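Local atomic coordinates of putative periplasmic protein ydgH (Salmonella enterica subsp. enterica serovar Typhimurium, PDB entry 4EVU), a protein that is of unknown molecular function but is a putative secreted periplasmic protein, represented here by its C-terminal YdgH/BhsA/McbA-like (DUF1471) domain. Residues B[7-12]-B[48-53]; B[23-28]-B[64-69]. All coordinates share one frame; numbering follows the deposited sequence. Where two conformers were deposited one is given.

Contact 1 (B[7-12]-B[48-53]); sequences EELNKA and AKYYHI
Glu-7 and Glu-8 pair in parallel with Tyr-50 and Tyr-51, setting the N-terminal strand 7-8 as an outermost strand of the chain's mixed sheet. Backbone hydrogen bonds alternate: Glu-7 N to Lys-49 O and Tyr-51 N to Glu-7 O, both 3.0 Å, then Leu-9 N to Tyr-51 O. Lys-49 and Tyr-50 sit opposite the single Tyr-71 of strand 63-71, which makes a classic beta bulge.

Packing differs on the two faces. Glu-7 and Tyr-50 run side by side in the same direction, with OE1 at the ring edge, 3.6 Å from CE1, and the carboxylate nearly perpendicular to the ring. Leu-9, branched and apolar, lays CD1 against Tyr-50 CB at 3.8 Å. On the other face, Tyr-51 CG lies between its backbone N and carbonyl carbon (chi1 67°), and the ring turns one face to Glu-8, whose CA is 4.1 Å from the centroid in a CH-pi contact.

Glu-8 OE2 accepts from Met-32 N of the second subunit and from a water that also donates to Leu-9 O and accepts from Ile-53 N. His-52 ND1 donates to Leu-9 O at 3.0 Å, the oxygen lying in the imidazole plane while ND1 stands above the carbonyl plane.

Contact 2 (B[23-28]-B[64-69]); sequences VKFTGN and ITISAD
Phe-25 and Ile-66 exchange two backbone hydrogen bonds, Phe-25 N to Ile-66 O at 3.0 Å and Ile-66 N to Phe-25 O at 2.9 Å. Val-23 with Ala-68 and Gly-27 with Ile-64 do the same, giving three hydrogen-bonded pairs in regular antiparallel register. Between them lie the non-hydrogen-bonded pairs Lys-24 with Ser-67 and Thr-26 with Thr-65, whose CA atoms come within 4.2 Å of each other. Here the CA-H groups add weaker contacts, such as Lys-24 CA to Ile-66 O.

The threonine pair adds a side-chain hydrogen bond, OG1 to OG1 at 2.7 Å, in which either hydroxyl could be the donor. In both residues OG1 is anti to the carbonyl carbon (chi1 -62° in Thr-26, -64° in Thr-65). Beta-branched threonine suits an extended strand, and its hydroxyl suits this polar face. Lys-24 bends at chi2 (-94°), which turns CD aside, and CE farther along the chain lies 3.6 Å from Thr-65 CG2. Lys-24 CG packs on Ser-67 CB, while Ser-67 OG hydrogen-bonds to Thr-54 OG1 on the neighbouring strand.

The other face is apolar. Val-23 CG2 rests 4.0 Å from Ala-68 CB, and Phe-25 CE2 approaches Ile-66 CG2 more loosely, at 4.2 Å. Helix 32-45 covers this face, Val-39 touching both Phe-25 and Ile-66, and Arg-42 making a cation-pi contact with Phe-25. An antiparallel pair with a polar face and an apolar face under a helix is typical of a two-layer alpha/beta sandwich.

From the N terminus, 7-12 leads through helix 11-15 into strand 21-28, and helix 32-45 then carries the chain to strand 50-57, where contact 1 closes its loop. Strand 63-71 follows and closes the loop of contact 2. Because the segments alternate along the sequence, the loops cross, each spanning 35 intervening residues that include helix 32-45. Contact 1 joins strand 7-8 to 50-57 and contact 2 joins 63-71 to 21-28, so each secures one outermost strand of the chain's sheet. The inner strands, 50-57 and 63-71, connect the two contacts, with His-52 O 2.8 Å from Asp-69 N, a probable hydrogen bond.

Contact 1 (B[7-12]-B[48-53])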
loop_
_atom_site.group_PDB
_atom_site.type_symbol
_atom_site.label_atom_id
_atom_site.label_comp_id
_atom_site.label_asym_id
_atom_site.label_seq_id
_atom_site.Cartn_x
_atom_site.Cartn_y
_atom_site.Cartn_z
ATOM N N GLU B 7 10.084 -9.164 -6.050
ATOM C CA GLU B 7 9.893 -8.921 -4.623
ATOM C C GLU B 7 9.974 -7.429 -4.279
ATOM O O GLU B 7 10.746 -6.655 -4.847
ATOM C CB GLU B 7 10.955 -9.658 -3.801
ATOM C CG GLU B 7 10.968 -11.173 -3.870
ATOM C CD GLU B 7 12.340 -11.739 -3.485
ATOM O OE1 GLU B 7 12.958 -11.255 -2.501
ATOM O OE2 GLU B 7 12.822 -12.654 -4.185
ATOM N N GLU B 8 9.142 -7.038 -3.336
ATOM C CA GLU B 8 9.171 -5.710 -2.783
ATOM C C GLU B 8 10.306 -5.604 -1.750
ATOM O O GLU B 8 10.458 -6.491 -0.903
ATOM C CB GLU B 8 7.842 -5.393 -2.055
ATOM C CG GLU B 8 7.768 -3.928 -1.627
ATOM C CD GLU B 8 6.503 -3.534 -0.897
ATOM O OE1 GLU B 8 5.811 -4.398 -0.300
ATOM O OE2 GLU B 8 6.233 -2.310 -0.892
ATOM N N LEU B 9 11.073 -4.518 -1.811
ATOM C CA LEU B 9 12.119 -4.240 -0.836
ATOM C C LEU B 9 11.660 -3.248 0.201
ATOM O O LEU B 9 10.855 -2.343 -0.097
ATOM C CB LEU B 9 13.310 -3.569 -1.518
ATOM C CG LEU B 9 13.984 -4.345 -2.615
ATOM C CD1 LEU B 9 14.926 -3.428 -3.370
ATOM C CD2 LEU B 9 14.711 -5.549 -2.049
ATOM N N ASN B 10 12.198 -3.363 1.400
ATOM C CA ASN B 10 12.007 -2.341 2.398
ATOM C C ASN B 10 13.045 -1.214 2.239
ATOM O O ASN B 10 13.974 -1.323 1.437
ATOM C CB ASN B 10 11.958 -2.929 3.807
ATOM C CG ASN B 10 13.238 -3.518 4.252
ATOM O OD1 ASN B 10 14.316 -3.128 3.832
ATOM N ND2 ASN B 10 13.123 -4.515 5.121
ATOM N N LYS B 11 12.861 -0.134 2.981
ATOM C CA LYS B 11 13.693 1.051 2.843
ATOM C C LYS B 11 15.183 0.742 3.044
ATOM O O LYS B 11 16.023 1.261 2.296
ATOM C CB LYS B 11 13.218 2.136 3.817
ATOM C CG LYS B 11 14.047 3.400 3.887
ATOM C CD LYS B 11 13.545 4.354 4.998
ATOM C CE LYS B 11 14.386 5.671 5.096
ATOM N NZ LYS B 11 14.098 6.520 6.331
ATOM N N ALA B 12 15.519 0.012 4.114
ATOM C CA ALA B 12 16.934 -0.185 4.437
ATOM C C ALA B 12 17.600 -1.057 3.389
ATOM O O ALA B 12 18.783 -0.882 3.063
ATOM C CB ALA B 12 17.080 -0.819 5.812
ATOM N N ALA B 48 12.909 -6.183 -13.954
ATOM C CA ALA B 48 13.383 -5.995 -12.591
ATOM C C ALA B 48 13.105 -7.267 -11.820
ATOM O O ALA B 48 12.123 -7.970 -12.108
ATOM C CB ALA B 48 12.646 -4.829 -11.917
ATOM N N LYS B 49 13.965 -7.540 -10.850
ATOM C CA LYS B 49 13.743 -8.590 -9.856
ATOM C C LYS B 49 13.174 -8.028 -8.546
ATOM O O LYS B 49 12.556 -8.770 -7.783
ATOM C CB LYS B 49 15.063 -9.323 -9.589
ATOM C CG LYS B 49 15.668 -10.010 -10.818
ATOM C CD LYS B 49 15.081 -11.380 -11.049
ATOM C CE LYS B 49 16.052 -12.320 -11.781
ATOM N NZ LYS B 49 15.483 -13.686 -12.038
ATOM N N TYR B 50 13.336 -6.725 -8.295
ATOM C CA TYR B 50 12.890 -6.104 -7.062
ATOM C C TYR B 50 12.357 -4.722 -7.381
ATOM O O TYR B 50 12.773 -4.111 -8.370
ATOM C CB TYR B 50 14.009 -5.929 -6.036
ATOM C CG TYR B 50 14.813 -7.170 -5.813
ATOM C CD1 TYR B 50 14.357 -8.161 -4.951
ATOM C CD2 TYR B 50 15.969 -7.403 -6.534
ATOM C CE1 TYR B 50 15.083 -9.350 -4.769
ATOM C CE2 TYR B 50 16.687 -8.557 -6.371
ATOM C CZ TYR B 50 16.254 -9.534 -5.504
ATOM O OH TYR B 50 17.043 -10.688 -5.383
ATOM N N TYR B 51 11.493 -4.217 -6.506
ATOM C CA TYR B 51 11.069 -2.826 -6.573
ATOM C C TYR B 51 10.955 -2.241 -5.169
ATOM O O TYR B 51 10.807 -2.970 -4.207
ATOM C CB TYR B 51 9.746 -2.665 -7.349
ATOM C CG TYR B 51 8.582 -3.290 -6.654
ATOM C CD1 TYR B 51 7.838 -2.591 -5.730
ATOM C CD2 TYR B 51 8.226 -4.606 -6.930
ATOM C CE1 TYR B 51 6.748 -3.165 -5.074
ATOM C CE2 TYR B 51 7.149 -5.185 -6.264
ATOM C CZ TYR B 51 6.409 -4.448 -5.350
ATOM O OH TYR B 51 5.354 -5.043 -4.689
ATOM N N HIS B 52 10.978 -0.917 -5.095
ATOM C CA HIS B 52 10.774 -0.201 -3.857
ATOM C C HIS B 52 9.905 1.009 -4.147
ATOM O O HIS B 52 10.234 1.852 -4.985
ATOM C CB HIS B 52 12.086 0.270 -3.238
ATOM C CG HIS B 52 11.902 1.041 -1.991
ATOM N ND1 HIS B 52 11.345 0.503 -0.852
ATOM C CD2 HIS B 52 12.114 2.348 -1.736
ATOM C CE1 HIS B 52 11.241 1.459 0.057
ATOM N NE2 HIS B 52 11.721 2.578 -0.446
ATOM N N ILE B 53 8.729 1.061 -3.492
ATOM C CA ILE B 53 7.823 2.174 -3.675
ATOM C C ILE B 53 8.435 3.453 -3.094
ATOM O O ILE B 53 8.889 3.475 -1.967
ATOM C CB ILE B 53 6.400 1.883 -3.077
ATOM C CG1 ILE B 53 5.731 0.640 -3.791
ATOM C CG2 ILE B 53 5.528 3.152 -3.106
ATOM C CD1 ILE B 53 4.297 0.363 -3.556
HETATM O O HOH W 1 8.363 -0.697 -1.252
#

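Contact 2 (B[23-28]-B[64-69])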
loop_
_atom_site.group_PDB
_atom_site.type_symbol
_atom_site.label_atom_id
_atom_site.label_comp_id
_atom_site.label_asym_id
_atom_site.label_seq_id
_atom_site.Cartn_x
_atom_site.Cartn_y
_atom_site.Cartn_z
ATOM N N VAL B 23 8.918 2.863 -12.309
ATOM C CA VAL B 23 7.586 2.828 -12.901
ATOM C C VAL B 23 6.764 3.892 -12.135
ATOM O O VAL B 23 6.936 4.096 -10.932
ATOM C CB VAL B 23 6.885 1.462 -12.764
ATOM C CG1 VAL B 23 7.613 0.413 -13.502
ATOM C CG2 VAL B 23 6.756 1.058 -11.368
ATOM N N LYS B 24 5.892 4.567 -12.876
ATOM C CA LYS B 24 5.029 5.606 -12.308
ATOM C C LYS B 24 3.731 5.581 -13.067
ATOM O O LYS B 24 3.711 5.688 -14.270
ATOM C CB LYS B 24 5.713 6.954 -12.442
ATOM C CG LYS B 24 5.102 8.017 -11.581
ATOM C CD LYS B 24 4.053 8.815 -12.338
ATOM C CE LYS B 24 3.296 9.741 -11.376
ATOM N NZ LYS B 24 2.301 10.558 -12.140
ATOM N N PHE B 25 2.635 5.428 -12.347
ATOM C CA PHE B 25 1.344 5.273 -12.974
ATOM C C PHE B 25 0.214 5.561 -11.993
ATOM O O PHE B 25 0.431 5.641 -10.798
ATOM C CB PHE B 25 1.181 3.853 -13.529
ATOM C CG PHE B 25 1.139 2.773 -12.478
ATOM C CD1 PHE B 25 -0.068 2.212 -12.070
ATOM C CD2 PHE B 25 2.306 2.333 -11.897
ATOM C CE1 PHE B 25 -0.101 1.236 -11.100
ATOM C CE2 PHE B 25 2.298 1.375 -10.910
ATOM C CZ PHE B 25 1.105 0.794 -10.519
ATOM N N THR B 26 -0.988 5.706 -12.549
ATOM C CA THR B 26 -2.213 5.881 -11.772
ATOM C C THR B 26 -3.183 4.795 -12.164
ATOM O O THR B 26 -3.305 4.492 -13.351
ATOM C CB THR B 26 -2.835 7.227 -12.104
ATOM O OG1 THR B 26 -1.933 8.274 -11.751
ATOM C CG2 THR B 26 -4.113 7.439 -11.379
ATOM N N GLY B 27 -3.833 4.189 -11.170
ATOM C CA GLY B 27 -4.895 3.232 -11.429
ATOM C C GLY B 27 -5.753 2.951 -10.224
ATOM O O GLY B 27 -5.599 3.569 -9.201
ATOM N N ASN B 28 -6.637 1.987 -10.359
ATOM C CA ASN B 28 -7.512 1.598 -9.275
ATOM C C ASN B 28 -6.748 0.932 -8.125
ATOM O O ASN B 28 -5.933 0.022 -8.344
ATOM C CB ASN B 28 -8.571 0.656 -9.809
ATOM C CG ASN B 28 -9.404 1.293 -10.904
ATOM O OD1 ASN B 28 -9.621 0.708 -11.963
ATOM N ND2 ASN B 28 -9.862 2.513 -10.652
ATOM N N ILE B 64 -5.139 5.464 -7.093
ATOM C CA ILE B 64 -3.860 5.686 -6.413
ATOM C C ILE B 64 -2.813 5.983 -7.498
ATOM O O ILE B 64 -2.874 5.410 -8.568
ATOM C CB ILE B 64 -3.474 4.453 -5.520
ATOM C CG1 ILE B 64 -2.248 4.757 -4.712
ATOM C CG2 ILE B 64 -3.347 3.159 -6.325
ATOM C CD1 ILE B 64 -1.903 3.755 -3.618
ATOM N N THR B 65 -1.935 6.938 -7.236
ATOM C CA THR B 65 -0.773 7.227 -8.073
ATOM C C THR B 65 0.437 6.751 -7.315
ATOM O O THR B 65 0.580 7.005 -6.139
ATOM C CB THR B 65 -0.712 8.741 -8.378
ATOM O OG1 THR B 65 -1.851 9.100 -9.152
ATOM C CG2 THR B 65 0.533 9.090 -9.154
ATOM N N ILE B 66 1.272 5.972 -7.992
ATOM C CA ILE B 66 2.395 5.319 -7.368
ATOM C C ILE B 66 3.605 5.440 -8.218
ATOM O O ILE B 66 3.510 5.340 -9.448
ATOM C CB ILE B 66 2.142 3.787 -7.328
ATOM C CG1 ILE B 66 1.249 3.432 -6.181
ATOM C CG2 ILE B 66 3.461 2.969 -7.192
ATOM C CD1 ILE B 66 2.010 2.729 -5.023
ATOM N N SER B 67 4.753 5.540 -7.539
ATOM C CA SER B 67 6.005 5.318 -8.229
ATOM C C SER B 67 6.882 4.371 -7.417
ATOM O O SER B 67 6.803 4.321 -6.203
ATOM C CB SER B 67 6.725 6.603 -8.462
ATOM O OG SER B 67 7.127 7.195 -7.283
ATOM N N ALA B 68 7.730 3.648 -8.139
ATOM C CA ALA B 68 8.646 2.668 -7.571
ATOM C C ALA B 68 9.940 2.603 -8.343
ATOM O O ALA B 68 9.957 2.577 -9.573
ATOM C CB ALA B 68 8.016 1.269 -7.553
ATOM N N ASP B 69 11.025 2.570 -7.601
ATOM C CA ASP B 69 12.345 2.304 -8.174
ATOM C C ASP B 69 12.435 0.788 -8.473
ATOM O O ASP B 69 11.895 -0.034 -7.711
ATOM C CB ASP B 69 13.420 2.663 -7.179
ATOM C CG ASP B 69 13.751 4.130 -7.093
ATOM O OD1 ASP B 69 13.495 4.881 -8.054
ATOM O OD2 ASP B 69 14.361 4.513 -6.038
#